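Local coordinates for protein endonuclease IV (Thermus thermophilus, PDB 3AAM) that cleaves the phosphodiester backbone of DNA at apurinic or apyrimidinic sites during base excision repair, leaving a 3'-hydroxyl and a 5'-terminal sugar phosphate, at residues V105-G110 / P134-E139; D183-L188 / D237-D242. One frame throughout, in Å; residues are numbered along the deposited sequence.

Contact 1: residues V105-G110 / P134-E139; sequences VVVHPG and PVLLVE
Val105 gives its N-H to Val135 O (3.1 Å), while Val105 O receives Leu137 N almost along the C=O axis at 2.7 Å. Its CG1, anti to the backbone N, meets Leu136 CD1 obliquely on the face covered by helix 82-100. Val106 turns to the other face beside Leu137, where a short beta-branched valine fits among Val67, His69 and Cys167. There its CG2 is crossed at about a right angle by Glu139, whose OE2 comes to 3.3 Å. The two strands run parallel, joined through helix 114-128 as one beta-alpha-beta unit of the TIM barrel. Val107 N then binds Leu137 O (3.0 Å), and Val107 O takes Glu139 N (3.1 Å), whereas Val107 CG1 leans on Leu136 CD1. Beyond the strand, His108 offers CB to Glu139 OE1 at 3.5 Å, its ring leading away so that NE2 bonds Val74 O. An alanine in place of Glu139 would probably leave Val106 CG2 and His108 CB less well covered. The glutamate side chain lies about 6 Å from the manganese ion. Pro109, lacking an N-H, presses CG to 3.0 Å from Glu139 O, a buried carbonyl with no hydrogen-bond partner in the model.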
loop_
_atom_site.group_PDB
_atom_site.type_symbol
_atom_site.label_atom_id
_atom_site.label_comp_id
_atom_site.label_asym_id
_atom_site.label_seq_id
_atom_site.Cartn_x
_atom_site.Cartn_y
_atom_site.Cartn_z
ATOM N N VAL A 105 -0.521 2.930 -7.155
ATOM C CA VAL A 105 -0.581 1.474 -7.251
ATOM C C VAL A 105 0.586 1.023 -6.376
ATOM O O VAL A 105 1.704 1.507 -6.538
ATOM C CB VAL A 105 -0.361 0.960 -8.696
ATOM C CG1 VAL A 105 -0.184 -0.558 -8.691
ATOM C CG2 VAL A 105 -1.543 1.341 -9.563
ATOM N N VAL A 106 0.328 0.118 -5.438
ATOM C CA VAL A 106 1.377 -0.358 -4.543
ATOM C C VAL A 106 1.596 -1.857 -4.707
ATOM O O VAL A 106 0.642 -2.624 -4.853
ATOM C CB VAL A 106 1.027 -0.013 -3.066
ATOM C CG1 VAL A 106 -0.288 -0.665 -2.670
ATOM C CG2 VAL A 106 2.149 -0.449 -2.145
ATOM N N VAL A 107 2.860 -2.268 -4.683
ATOM C CA VAL A 107 3.216 -3.667 -4.866
ATOM C C VAL A 107 4.363 -4.055 -3.953
ATOM O O VAL A 107 5.188 -3.214 -3.604
ATOM C CB VAL A 107 3.654 -3.914 -6.334
ATOM C CG1 VAL A 107 4.862 -3.054 -6.665
ATOM C CG2 VAL A 107 3.966 -5.389 -6.557
ATOM N N HIS A 108 4.410 -5.318 -3.539
ATOM C CA HIS A 108 5.536 -5.741 -2.724
ATOM C C HIS A 108 6.644 -6.055 -3.736
ATOM O O HIS A 108 6.364 -6.452 -4.867
ATOM C CB HIS A 108 5.175 -6.944 -1.823
ATOM C CG HIS A 108 4.701 -8.164 -2.552
ATOM N ND1 HIS A 108 4.311 -9.310 -1.888
ATOM C CD2 HIS A 108 4.550 -8.427 -3.871
ATOM C CE1 HIS A 108 3.944 -10.225 -2.768
ATOM N NE2 HIS A 108 4.080 -9.714 -3.979
ATOM N N PRO A 109 7.912 -5.834 -3.361
ATOM C CA PRO A 109 9.063 -6.079 -4.239
ATOM C C PRO A 109 9.196 -7.481 -4.812
ATOM O O PRO A 109 9.548 -7.648 -5.983
ATOM C CB PRO A 109 10.255 -5.719 -3.354
ATOM C CG PRO A 109 9.702 -4.689 -2.447
ATOM C CD PRO A 109 8.351 -5.244 -2.086
ATOM N N GLY A 110 8.918 -8.484 -3.987
ATOM C CA GLY A 110 9.050 -9.859 -4.427
ATOM C C GLY A 110 10.312 -10.459 -3.832
ATOM O O GLY A 110 10.877 -9.907 -2.883
ATOM N N PRO A 134 -0.621 6.956 -13.173
ATOM C CA PRO A 134 -0.447 6.801 -11.727
ATOM C C PRO A 134 1.004 6.571 -11.329
ATOM O O PRO A 134 1.864 6.329 -12.173
ATOM C CB PRO A 134 -1.322 5.596 -11.410
ATOM C CG PRO A 134 -1.134 4.749 -12.617
ATOM C CD PRO A 134 -1.250 5.753 -13.749
ATOM N N VAL A 135 1.263 6.647 -10.029
ATOM C CA VAL A 135 2.600 6.434 -9.498
ATOM C C VAL A 135 2.684 5.045 -8.866
ATOM O O VAL A 135 1.823 4.664 -8.077
ATOM C CB VAL A 135 2.941 7.482 -8.419
ATOM C CG1 VAL A 135 4.321 7.198 -7.832
ATOM C CG2 VAL A 135 2.890 8.885 -9.022
ATOM N N LEU A 136 3.721 4.294 -9.222
ATOM C CA LEU A 136 3.924 2.958 -8.670
ATOM C C LEU A 136 4.741 3.065 -7.387
ATOM O O LEU A 136 5.794 3.702 -7.363
ATOM C CB LEU A 136 4.650 2.068 -9.684
ATOM C CG LEU A 136 4.989 0.635 -9.257
ATOM C CD1 LEU A 136 3.726 -0.145 -8.908
ATOM C CD2 LEU A 136 5.729 -0.054 -10.401
ATOM N N LEU A 137 4.239 2.439 -6.326
ATOM C CA LEU A 137 4.888 2.456 -5.025
ATOM C C LEU A 137 5.400 1.070 -4.673
ATOM O O LEU A 137 4.697 0.080 -4.865
ATOM C CB LEU A 137 3.894 2.891 -3.946
ATOM C CG LEU A 137 3.189 4.228 -4.136
ATOM C CD1 LEU A 137 2.252 4.492 -2.967
ATOM C CD2 LEU A 137 4.232 5.328 -4.255
ATOM N N VAL A 138 6.627 0.998 -4.166
ATOM C CA VAL A 138 7.195 -0.281 -3.758
ATOM C C VAL A 138 7.228 -0.278 -2.236
ATOM O O VAL A 138 7.627 0.711 -1.621
ATOM C CB VAL A 138 8.629 -0.487 -4.311
ATOM C CG1 VAL A 138 8.579 -0.625 -5.824
ATOM C CG2 VAL A 138 9.525 0.674 -3.915
ATOM N N GLU A 139 6.793 -1.379 -1.632
ATOM C CA GLU A 139 6.757 -1.478 -0.176
ATOM C C GLU A 139 8.033 -2.069 0.391
ATOM O O GLU A 139 8.714 -2.850 -0.270
ATOM C CB GLU A 139 5.604 -2.385 0.280
ATOM C CG GLU A 139 4.369 -2.381 -0.604
ATOM C CD GLU A 139 3.332 -3.423 -0.183
ATOM O OE1 GLU A 139 3.720 -4.548 0.212
ATOM O OE2 GLU A 139 2.122 -3.122 -0.266
#

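Contact 2: residues D183-L188 / D237-D242; sequences DPLGVL and DPRLKD
An Asx turn at Asp237, in the loop between helix 230-235 and strand 244-247, packs here on the first turn of helix 184-194. Asp237 OD1 takes Arg239 N (2.8 Å) through its anti lone pair and Arg239 NE through its syn one, the latter at 2.9 Å and nearly straight (170°). Arg239 NH2 completes a side-on, two-nitrogen grip on the carboxylate by reaching OD2, which it meets from 31° above the carboxylate plane. A bend at chi3 (-70°) folds the arginine back onto its own turn. Across the contact, Leu185 crosses the side chains of Asp237 and Arg239 at about a right angle, its CD1 coming to 3.2 Å from Arg239 NH2. Leu188 fits deeper: CB approaches the same nitrogen, and CD1 meets Asp237 OD2 tip to tip at 3.4 Å. Leu188 CD1 also lies 3.9 Å from Leu240 CD1, with CD2 turned to Leu240 too, so a long branched apolar chain suits the place. Asp237 spends both carboxylate oxygens on Arg239, whose NH1 goes on to a salt bridge with Asp189 of the helix. Across the two segments the leucines lend only carbon, laid against the paired charges and Leu240, and this pairing probably lowers the cost of burying the aspartate against the leucines.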
loop_
_atom_site.group_PDB
_atom_site.type_symbol
_atom_site.label_atom_id
_atom_site.label_comp_id
_atom_site.label_asym_id
_atom_site.label_seq_id
_atom_site.Cartn_x
_atom_site.Cartn_y
_atom_site.Cartn_z
ATOM N N ASP A 183 10.879 3.089 19.075
ATOM C CA ASP A 183 11.563 4.226 18.466
ATOM C C ASP A 183 10.966 4.591 17.110
ATOM O O ASP A 183 11.675 4.667 16.105
ATOM C CB ASP A 183 13.056 3.907 18.324
ATOM C CG ASP A 183 13.882 5.111 17.901
ATOM O OD1 ASP A 183 13.469 6.257 18.170
ATOM O OD2 ASP A 183 14.963 4.903 17.310
ATOM N N PRO A 184 9.645 4.839 17.071
ATOM C CA PRO A 184 8.978 5.197 15.814
ATOM C C PRO A 184 9.583 6.424 15.131
ATOM O O PRO A 184 9.667 6.478 13.904
ATOM C CB PRO A 184 7.527 5.421 16.242
ATOM C CG PRO A 184 7.657 5.866 17.678
ATOM C CD PRO A 184 8.711 4.926 18.207
ATOM N N LEU A 185 10.006 7.400 15.928
ATOM C CA LEU A 185 10.604 8.619 15.394
ATOM C C LEU A 185 11.933 8.294 14.715
ATOM O O LEU A 185 12.247 8.834 13.652
ATOM C CB LEU A 185 10.829 9.626 16.524
ATOM C CG LEU A 185 11.309 11.030 16.155
ATOM C CD1 LEU A 185 10.218 11.759 15.383
ATOM C CD2 LEU A 185 11.657 11.795 17.423
ATOM N N GLY A 186 12.706 7.410 15.339
ATOM C CA GLY A 186 13.989 7.023 14.784
ATOM C C GLY A 186 13.837 6.263 13.483
ATOM O O GLY A 186 14.661 6.387 12.576
ATOM N N VAL A 187 12.784 5.458 13.392
ATOM C CA VAL A 187 12.532 4.692 12.180
ATOM C C VAL A 187 12.198 5.651 11.043
ATOM O O VAL A 187 12.644 5.468 9.913
ATOM C CB VAL A 187 11.365 3.698 12.371
ATOM C CG1 VAL A 187 11.042 3.011 11.051
ATOM C CG2 VAL A 187 11.742 2.653 13.413
ATOM N N LEU A 188 11.409 6.679 11.339
ATOM C CA LEU A 188 11.063 7.639 10.305
ATOM C C LEU A 188 12.285 8.472 9.938
ATOM O O LEU A 188 12.423 8.891 8.793
ATOM C CB LEU A 188 9.914 8.544 10.758
ATOM C CG LEU A 188 8.567 7.834 10.918
ATOM C CD1 LEU A 188 7.533 8.846 11.374
ATOM C CD2 LEU A 188 8.144 7.191 9.604
ATOM N N ASP A 237 3.136 11.803 13.242
ATOM C CA ASP A 237 4.410 12.481 13.049
ATOM C C ASP A 237 4.138 13.678 12.148
ATOM O O ASP A 237 3.543 13.536 11.086
ATOM C CB ASP A 237 5.430 11.549 12.398
ATOM C CG ASP A 237 6.805 12.174 12.303
ATOM O OD1 ASP A 237 7.004 13.045 11.430
ATOM O OD2 ASP A 237 7.680 11.801 13.109
ATOM N N PRO A 238 4.570 14.877 12.561
ATOM C CA PRO A 238 4.344 16.082 11.757
ATOM C C PRO A 238 4.812 16.005 10.306
ATOM O O PRO A 238 4.270 16.686 9.440
ATOM C CB PRO A 238 5.085 17.159 12.546
ATOM C CG PRO A 238 4.928 16.694 13.957
ATOM C CD PRO A 238 5.225 15.217 13.837
ATOM N N ARG A 239 5.816 15.181 10.041
ATOM C CA ARG A 239 6.337 15.052 8.687
ATOM C C ARG A 239 5.401 14.279 7.762
ATOM O O ARG A 239 5.541 14.344 6.543
ATOM C CB ARG A 239 7.702 14.363 8.718
ATOM C CG ARG A 239 8.782 15.175 9.408
ATOM C CD ARG A 239 10.026 14.343 9.675
ATOM N NE ARG A 239 9.804 13.336 10.708
ATOM C CZ ARG A 239 10.755 12.547 11.204
ATOM N NH1 ARG A 239 12.002 12.643 10.759
ATOM N NH2 ARG A 239 10.463 11.664 12.155
ATOM N N LEU A 240 4.447 13.562 8.345
ATOM C CA LEU A 240 3.513 12.758 7.560
ATOM C C LEU A 240 2.079 13.257 7.640
ATOM O O LEU A 240 1.157 12.571 7.201
ATOM C CB LEU A 240 3.548 11.307 8.042
ATOM C CG LEU A 240 4.918 10.630 8.101
ATOM C CD1 LEU A 240 4.755 9.235 8.678
ATOM C CD2 LEU A 240 5.536 10.576 6.711
ATOM N N LYS A 241 1.889 14.451 8.183
ATOM C CA LYS A 241 0.544 14.994 8.346
ATOM C C LYS A 241 -0.305 15.075 7.080
ATOM O O LYS A 241 -1.529 15.071 7.168
ATOM C CB LYS A 241 0.610 16.375 9.005
ATOM C CG LYS A 241 1.293 17.437 8.176
ATOM C CD LYS A 241 1.429 18.716 8.976
ATOM C CE LYS A 241 2.182 19.781 8.201
ATOM N NZ LYS A 241 2.337 21.021 9.006
ATOM N N ASP A 242 0.328 15.139 5.913
ATOM C CA ASP A 242 -0.419 15.232 4.659
ATOM C C ASP A 242 -0.372 13.943 3.841
ATOM O O ASP A 242 -0.629 13.959 2.635
ATOM C CB ASP A 242 0.121 16.388 3.806
ATOM C CG ASP A 242 0.035 17.727 4.517
ATOM O OD1 ASP A 242 -1.082 18.119 4.915
ATOM O OD2 ASP A 242 1.085 18.388 4.678
#

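In the fold
Contact 1 lies in the barrel core, its centre about 7 Å from that of the chain, whereas contact 2 sits about 17 Å out (centre to centre), mostly buried but with Leu185 exposed at its margin. They share no element: 105-110 with 134-139 unites neighbouring parallel strands, while 183-188 with 237-242 sets a helix of the outer layer against a loop leading to strand 244-247. Their chemistry follows their place. Backbone hydrogen bonds carry the first, and its end at Glu139 approaches the manganese site; in the second, away from the annotated sites, ion pairing shapes the loop and leucines, with a salt bridge from Arg239 to Asp189, make the join. Their nearest atoms remain about 11 Å apart.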